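Local coordinates for amyloid-like protein 1 (Homo sapiens, PDB 3PMR) that probably binds heparin and takes part in cell adhesion, its E2 domain forming dimers in a mode shared with the amyloid precursor protein, at residues Glu26-Leu37 with Glu88-Arg99. Sequence-based numbering, arbitrary orientation.
Sequences EHEGFLRAKMDL and ERQRLVETHATR. With PO4 (phosphate ion), chain E.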
ATOM      1  N   GLU B  26      10.540  11.840   4.443  1.00 42.91           N
ATOM      2  CA  GLU B  26       9.217  12.011   3.861  1.00 36.87           C
ATOM      3  C   GLU B  26       8.465  10.689   3.917  1.00 37.04           C
ATOM      4  O   GLU B  26       7.282  10.646   4.256  1.00 40.20           O
ATOM      5  CB  GLU B  26       9.350  12.478   2.409  1.00 38.22           C
ATOM      6  CG  GLU B  26       8.081  12.354   1.547  1.00 38.90           C
ATOM      7  CD  GLU B  26       6.850  12.996   2.180  1.00 46.68           C
ATOM      8  OE1 GLU B  26       7.016  13.903   3.031  1.00 33.25           O
ATOM      9  OE2 GLU B  26       5.716  12.602   1.811  1.00 34.85           O
ATOM     10  N   HIS B  27       9.171   9.611   3.599  1.00 30.49           N
ATOM     11  CA  HIS B  27       8.583   8.282   3.603  1.00 39.61           C
ATOM     12  C   HIS B  27       8.050   7.877   4.973  1.00 37.14           C
ATOM     13  O   HIS B  27       6.884   7.524   5.096  1.00 39.01           O
ATOM     14  CB  HIS B  27       9.597   7.243   3.120  1.00 45.84           C
ATOM     15  CG  HIS B  27       9.047   5.851   3.057  1.00 62.35           C
ATOM     16  ND1 HIS B  27       7.949   5.518   2.293  1.00 66.77           N
ATOM     17  CD2 HIS B  27       9.437   4.709   3.672  1.00 63.17           C
ATOM     18  CE1 HIS B  27       7.684   4.232   2.441  1.00 69.22           C
ATOM     19  NE2 HIS B  27       8.573   3.718   3.273  1.00 72.32           N
ATOM     20  N   GLU B  28       8.881   7.915   6.007  1.00 34.51           N
ATOM     21  CA  GLU B  28       8.381   7.522   7.314  1.00 40.97           C
ATOM     22  C   GLU B  28       7.310   8.511   7.800  1.00 37.05           C
ATOM     23  O   GLU B  28       6.306   8.094   8.380  1.00 41.18           O
ATOM     24  CB  GLU B  28       9.526   7.438   8.325  1.00 30.51           C
ATOM     25  N   GLY B  29       7.500   9.806   7.534  1.00 34.22           N
ATOM     26  CA  GLY B  29       6.508  10.799   7.928  1.00 28.07           C
ATOM     27  C   GLY B  29       5.157  10.461   7.309  1.00 29.50           C
ATOM     28  O   GLY B  29       4.117  10.525   7.966  1.00 30.00           O
ATOM     29  N   PHE B  30       5.177  10.076   6.038  1.00 32.61           N
ATOM     30  CA  PHE B  30       3.971   9.698   5.301  1.00 30.82           C
ATOM     31  C   PHE B  30       3.281   8.477   5.918  1.00 27.16           C
ATOM     32  O   PHE B  30       2.071   8.483   6.152  1.00 30.74           O
ATOM     33  CB  PHE B  30       4.339   9.392   3.845  1.00 25.03           C
ATOM     34  CG  PHE B  30       3.212   8.812   3.027  1.00 32.83           C
ATOM     35  CD1 PHE B  30       2.072   9.555   2.760  1.00 33.04           C
ATOM     36  CD2 PHE B  30       3.302   7.523   2.518  1.00 29.35           C
ATOM     37  CE1 PHE B  30       1.043   9.034   1.981  1.00 35.02           C
ATOM     38  CE2 PHE B  30       2.273   6.989   1.732  1.00 49.32           C
ATOM     39  CZ  PHE B  30       1.141   7.748   1.473  1.00 33.98           C
ATOM     40  N   LEU B  31       4.050   7.422   6.168  1.00 30.67           N
ATOM     41  CA  LEU B  31       3.498   6.205   6.758  1.00 36.50           C
ATOM     42  C   LEU B  31       2.882   6.506   8.112  1.00 32.00           C
ATOM     43  O   LEU B  31       1.782   6.066   8.421  1.00 32.14           O
ATOM     44  CB  LEU B  31       4.596   5.158   6.923  1.00 38.02           C
ATOM     45  CG  LEU B  31       4.960   4.379   5.665  1.00 50.82           C
ATOM     46  CD1 LEU B  31       6.317   3.735   5.856  1.00 60.33           C
ATOM     47  CD2 LEU B  31       3.901   3.329   5.383  1.00 62.78           C
ATOM     48  N   ARG B  32       3.600   7.258   8.911  1.00 30.06           N
ATOM     49  CA  ARG B  32       3.169   7.661  10.217  1.00 33.81           C
ATOM     50  C   ARG B  32       1.844   8.399  10.173  1.00 32.99           C
ATOM     51  O   ARG B  32       0.957   8.103  10.921  1.00 31.80           O
ATOM     52  CB  ARG B  32       4.223   8.519  10.878  1.00 29.18           C
ATOM     53  CG  ARG B  32       4.159   8.544  12.327  1.00 29.47           C
ATOM     54  N   ALA B  33       1.741   9.340   9.261  1.00 29.88           N
ATOM     55  CA  ALA B  33       0.519  10.102   9.104  1.00 29.37           C
ATOM     56  C   ALA B  33      -0.617   9.170   8.669  1.00 36.54           C
ATOM     57  O   ALA B  33      -1.747   9.252   9.166  1.00 31.67           O
ATOM     58  CB  ALA B  33       0.726  11.193   8.066  1.00 23.39           C
ATOM     59  N   LYS B  34      -0.308   8.277   7.740  1.00 28.86           N
ATOM     60  CA  LYS B  34      -1.298   7.342   7.234  1.00 27.59           C
ATOM     61  C   LYS B  34      -1.824   6.424   8.352  1.00 34.40           C
ATOM     62  O   LYS B  34      -3.024   6.159   8.424  1.00 27.36           O
ATOM     63  CB  LYS B  34      -0.680   6.531   6.090  1.00 25.81           C
ATOM     64  CG  LYS B  34      -1.637   5.618   5.365  1.00 31.32           C
ATOM     65  CD  LYS B  34      -0.983   5.008   4.117  1.00 43.44           C
ATOM     66  CE  LYS B  34      -1.823   3.849   3.577  1.00 66.69           C
ATOM     67  NZ  LYS B  34      -1.262   3.212   2.347  1.00 58.14           N
ATOM     68  N   MET B  35      -0.941   5.962   9.234  1.00 31.69           N
ATOM     69  CA  MET B  35      -1.359   5.083  10.330  1.00 28.16           C
ATOM     70  C   MET B  35      -2.179   5.860  11.365  1.00 34.53           C
ATOM     71  O   MET B  35      -3.179   5.357  11.876  1.00 29.51           O
ATOM     72  CB  MET B  35      -0.135   4.422  10.989  1.00 26.01           C
ATOM     73  CG  MET B  35      -0.468   3.405  12.099  1.00 42.57           C
ATOM     74  SD  MET B  35      -1.693   2.115  11.630  1.00 47.34           S
ATOM     75  CE  MET B  35      -0.724   1.098  10.414  1.00 46.14           C
ATOM     76  N   ASP B  36      -1.764   7.086  11.668  1.00 28.11           N
ATOM     77  CA  ASP B  36      -2.505   7.919  12.613  1.00 32.17           C
ATOM     78  C   ASP B  36      -3.948   8.107  12.140  1.00 32.79           C
ATOM     79  O   ASP B  36      -4.886   7.987  12.927  1.00 32.69           O
ATOM     80  CB  ASP B  36      -1.865   9.301  12.763  1.00 35.11           C
ATOM     81  CG  ASP B  36      -0.567   9.268  13.559  1.00 59.18           C
ATOM     82  OD1 ASP B  36      -0.471   8.476  14.525  1.00 65.57           O
ATOM     83  OD2 ASP B  36       0.352  10.050  13.231  1.00 64.30           O
ATOM     84  N   LEU B  37      -4.125   8.403  10.859  1.00 27.11           N
ATOM     85  CA  LEU B  37      -5.464   8.612  10.315  1.00 24.92           C
ATOM     86  C   LEU B  37      -6.272   7.323  10.229  1.00 27.83           C
ATOM     87  O   LEU B  37      -7.501   7.348  10.341  1.00 32.21           O
ATOM     88  CB  LEU B  37      -5.382   9.255   8.931  1.00 21.64           C
ATOM     89  CG  LEU B  37      -4.857  10.696   8.911  1.00 37.89           C
ATOM     90  CD1 LEU B  37      -4.851  11.215   7.477  1.00 35.67           C
ATOM     91  CD2 LEU B  37      -5.733  11.575   9.789  1.00 32.17           C
ATOM     92  N   GLU B  88      -9.728  12.666   2.717  1.00 25.25           N
ATOM     93  CA  GLU B  88      -8.520  12.735   3.522  1.00 29.05           C
ATOM     94  C   GLU B  88      -7.379  11.903   2.913  1.00 27.31           C
ATOM     95  O   GLU B  88      -6.236  12.358   2.846  1.00 28.69           O
ATOM     96  CB  GLU B  88      -8.861  12.242   4.924  1.00 35.94           C
ATOM     97  CG  GLU B  88      -7.761  12.251   5.952  1.00 42.20           C
ATOM     98  CD  GLU B  88      -8.305  11.859   7.329  1.00 58.79           C
ATOM     99  OE1 GLU B  88      -8.877  10.751   7.456  1.00 40.30           O
ATOM    100  OE2 GLU B  88      -8.171  12.663   8.278  1.00 49.56           O
ATOM    101  N   ARG B  89      -7.675  10.687   2.471  1.00 25.41           N
ATOM    102  CA  ARG B  89      -6.630   9.851   1.876  1.00 24.82           C
ATOM    103  C   ARG B  89      -6.121  10.488   0.593  1.00 24.79           C
ATOM    104  O   ARG B  89      -4.939  10.442   0.288  1.00 27.55           O
ATOM    105  CB  ARG B  89      -7.172   8.463   1.542  1.00 32.58           C
ATOM    106  CG  ARG B  89      -6.178   7.563   0.778  1.00 30.17           C
ATOM    107  CD  ARG B  89      -4.888   7.347   1.575  1.00 27.01           C
ATOM    108  NE  ARG B  89      -5.120   6.676   2.855  1.00 29.38           N
ATOM    109  CZ  ARG B  89      -5.261   5.359   3.012  1.00 40.80           C
ATOM    110  NH1 ARG B  89      -5.193   4.541   1.964  1.00 29.39           N
ATOM    111  NH2 ARG B  89      -5.465   4.857   4.224  1.00 23.56           N
ATOM    112  N   GLN B  90      -7.041  11.073  -0.156  1.00 23.25           N
ATOM    113  CA  GLN B  90      -6.729  11.701  -1.426  1.00 34.23           C
ATOM    114  C   GLN B  90      -5.755  12.850  -1.199  1.00 34.33           C
ATOM    115  O   GLN B  90      -4.829  13.058  -1.980  1.00 30.79           O
ATOM    116  CB  GLN B  90      -8.017  12.210  -2.061  1.00 35.12           C
ATOM    117  CG  GLN B  90      -7.939  12.450  -3.543  1.00 49.01           C
ATOM    118  CD  GLN B  90      -9.301  12.741  -4.141  1.00 84.15           C
ATOM    119  OE1 GLN B  90     -10.243  11.959  -3.973  1.00 89.73           O
ATOM    120  NE2 GLN B  90      -9.414  13.864  -4.845  1.00 77.73           N
ATOM    121  N   ARG B  91      -5.965  13.582  -0.111  1.00 25.67           N
ATOM    122  CA  ARG B  91      -5.110  14.698   0.226  1.00 28.05           C
ATOM    123  C   ARG B  91      -3.728  14.207   0.672  1.00 32.52           C
ATOM    124  O   ARG B  91      -2.705  14.798   0.323  1.00 27.54           O
ATOM    125  CB  ARG B  91      -5.752  15.528   1.336  1.00 33.59           C
ATOM    126  CG  ARG B  91      -5.033  16.826   1.609  1.00 34.69           C
ATOM    127  CD  ARG B  91      -5.460  17.418   2.928  1.00 43.00           C
ATOM    128  NE  ARG B  91      -4.645  18.576   3.278  1.00 49.80           N
ATOM    129  CZ  ARG B  91      -4.598  19.110   4.494  1.00 56.50           C
ATOM    130  NH1 ARG B  91      -5.325  18.587   5.476  1.00 47.97           N
ATOM    131  NH2 ARG B  91      -3.819  20.158   4.733  1.00 48.11           N
ATOM    132  N   LEU B  92      -3.703  13.123   1.439  1.00 22.92           N
ATOM    133  CA  LEU B  92      -2.452  12.557   1.922  1.00 27.92           C
ATOM    134  C   LEU B  92      -1.617  12.009   0.756  1.00 32.16           C
ATOM    135  O   LEU B  92      -0.402  12.210   0.694  1.00 25.50           O
ATOM    136  CB  LEU B  92      -2.734  11.427   2.918  1.00 26.42           C
ATOM    137  CG  LEU B  92      -1.527  10.828   3.639  1.00 35.92           C
ATOM    138  CD1 LEU B  92      -0.982  11.828   4.649  1.00 36.03           C
ATOM    139  CD2 LEU B  92      -1.955   9.556   4.345  1.00 36.02           C
ATOM    140  N   VAL B  93      -2.281  11.319  -0.158  1.00 25.40           N
ATOM    141  CA  VAL B  93      -1.616  10.739  -1.317  1.00 32.73           C
ATOM    142  C   VAL B  93      -1.034  11.822  -2.236  1.00 38.77           C
ATOM    143  O   VAL B  93       0.093  11.698  -2.708  1.00 33.75           O
ATOM    144  CB  VAL B  93      -2.607   9.852  -2.115  1.00 27.73           C
ATOM    145  CG1 VAL B  93      -2.071   9.560  -3.501  1.00 38.86           C
ATOM    146  CG2 VAL B  93      -2.844   8.550  -1.360  1.00 35.07           C
ATOM    147  N   GLU B  94      -1.797  12.882  -2.476  1.00 34.21           N
ATOM    148  CA  GLU B  94      -1.325  13.958  -3.337  1.00 34.99           C
ATOM    149  C   GLU B  94      -0.119  14.674  -2.739  1.00 33.07           C
ATOM    150  O   GLU B  94       0.850  14.970  -3.438  1.00 34.14           O
ATOM    151  CB  GLU B  94      -2.442  14.969  -3.597  1.00 33.34           C
ATOM    152  CG  GLU B  94      -2.047  16.059  -4.587  1.00 48.42           C
ATOM    153  N   THR B  95      -0.185  14.959  -1.444  1.00 34.82           N
ATOM    154  CA  THR B  95       0.910  15.631  -0.765  1.00 29.09           C
ATOM    155  C   THR B  95       2.197  14.814  -0.882  1.00 34.42           C
ATOM    156  O   THR B  95       3.267  15.355  -1.175  1.00 29.48           O
ATOM    157  CB  THR B  95       0.578  15.843   0.717  1.00 32.53           C
ATOM    158  OG1 THR B  95      -0.536  16.733   0.823  1.00 46.02           O
ATOM    159  CG2 THR B  95       1.759  16.428   1.461  1.00 32.21           C
ATOM    160  N   HIS B  96       2.089  13.509  -0.651  1.00 28.46           N
ATOM    161  CA  HIS B  96       3.242  12.623  -0.737  1.00 21.31           C
ATOM    162  C   HIS B  96       3.771  12.487  -2.164  1.00 25.73           C
ATOM    163  O   HIS B  96       4.975  12.555  -2.383  1.00 29.00           O
ATOM    164  CB  HIS B  96       2.886  11.240  -0.196  1.00 22.07           C
ATOM    165  CG  HIS B  96       4.024  10.267  -0.225  1.00 21.33           C
ATOM    166  ND1 HIS B  96       5.197  10.466   0.474  1.00 34.63           N
ATOM    167  CD2 HIS B  96       4.155   9.069  -0.842  1.00 27.34           C
ATOM    168  CE1 HIS B  96       5.997   9.430   0.294  1.00 30.62           C
ATOM    169  NE2 HIS B  96       5.388   8.567  -0.499  1.00 30.80           N
ATOM    170  N   ALA B  97       2.884  12.288  -3.135  1.00 30.05           N
ATOM    171  CA  ALA B  97       3.332  12.144  -4.514  1.00 37.31           C
ATOM    172  C   ALA B  97       4.063  13.405  -4.967  1.00 42.87           C
ATOM    173  O   ALA B  97       5.100  13.323  -5.626  1.00 38.50           O
ATOM    174  CB  ALA B  97       2.144  11.851  -5.442  1.00 32.26           C
ATOM    175  N   THR B  98       3.519  14.566  -4.617  1.00 30.87           N
ATOM    176  CA  THR B  98       4.128  15.842  -4.977  1.00 37.59           C
ATOM    177  C   THR B  98       5.545  16.000  -4.433  1.00 31.91           C
ATOM    178  O   THR B  98       6.420  16.501  -5.129  1.00 42.78           O
ATOM    179  CB  THR B  98       3.286  17.031  -4.465  1.00 33.99           C
ATOM    180  OG1 THR B  98       2.060  17.091  -5.195  1.00 46.18           O
ATOM    181  CG2 THR B  98       4.033  18.342  -4.651  1.00 48.48           C
ATOM    182  N   ARG B  99       5.763  15.578  -3.191  1.00 28.96           N
ATOM    183  CA  ARG B  99       7.073  15.676  -2.554  1.00 28.36           C
ATOM    184  C   ARG B  99       8.078  14.671  -3.093  1.00 26.23           C
ATOM    185  O   ARG B  99       9.263  14.961  -3.194  1.00 26.16           O
ATOM    186  CB  ARG B  99       6.940  15.497  -1.046  1.00 25.89           C
ATOM    187  CG  ARG B  99       6.214  16.653  -0.360  1.00 38.92           C
ATOM    188  CD  ARG B  99       6.058  16.365   1.130  1.00 38.86           C
ATOM    189  NE  ARG B  99       5.294  17.404   1.817  1.00 32.67           N
ATOM    190  CZ  ARG B  99       4.869  17.306   3.074  1.00 34.35           C
ATOM    191  NH1 ARG B  99       5.129  16.209   3.786  1.00 26.58           N
ATOM    192  NH2 ARG B  99       4.190  18.307   3.622  1.00 25.98           N
TER
HETATM  193  P   PO4 E   1      -5.233   1.379   5.178  1.00 42.78           P
HETATM  194  O1  PO4 E   1      -5.851   2.064   4.013  1.00 36.07           O
HETATM  195  O2  PO4 E   1      -4.093   0.539   4.715  1.00 43.41           O
HETATM  196  O3  PO4 E   1      -4.742   2.399   6.143  1.00 40.57           O
HETATM  197  O4  PO4 E   1      -6.240   0.511   5.842  1.00 40.47           O
HETATM  198  O   HOH W   1      -5.143   6.443   6.496  1.00 20.71           O
HETATM  199  O   HOH W   2      -3.595   1.662   1.719  1.00 37.99           O
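Glu-26 grips two side chains of the antiparallel helix, one with each carboxylate oxygen. Glu-26 OE2 accepts a hydrogen bond from His-96 ND1 at 2.6 Å on its anti lone pair, in the imidazole plane and almost straight. Arg-99 NH1 meets Glu-26 OE1 at 3.1 Å on the syn side in a salt bridge. The guanidinium stands edge-on to the carboxylate, their planes nearly perpendicular, and Thr-95 CG2 covers one guanidinium face. Were Glu-26 replaced by an alanine, Arg-99 would probably lose this counter-charge and His-96 ND1 this acceptor, leaving the imidazole less firmly fixed in rotation.

That imidazole also stacks on Phe-30, centroids 3.9 Å apart and planes at 6°. With CG anti to the backbone N in both residues (chi1 172° for Phe-30, -179° for His-96), His-96 CG sits over the centre of the phenyl ring, while Phe-30 CG lies toward the rim of the imidazole; His-96 CB makes a CH-pi contact over the phenyl face, that of Phe-30 CB being off-centre. Leu-92 continues the apolar strip: Leu-92 CG reaches Phe-30 CE1 at 3.5 Å, CD1 meets Ala-33 CB, and CD2 lies against CA and CB of Lys-34. One turn further, Leu-37 CD1 packs on CG and CD of Glu-88, and CD2 meets OE2; Glu-88 OE1 is salt-bridged to Arg-41.

Lys-34, fully extended, lays CE over one guanidinium face of Arg-89. The guanidinium edge faces a phosphate, probably from the crystallisation liquor, with Arg-89 NH2 2.8 Å from phosphate O1; Gln-152 and His-153 of the second subunit also bind this ion. One water links Lys-34 O to Arg-89 NH2; another joins Lys-34 NZ to the phosphate.

Segments 26-37 and 88-99 run antiparallel, axes 10.8 Å apart at closest approach, a surface pairing of helices 26-56 and 64-119 within the coiled-coil architecture of the E2 domain, the ion lying between subunits in this crystal.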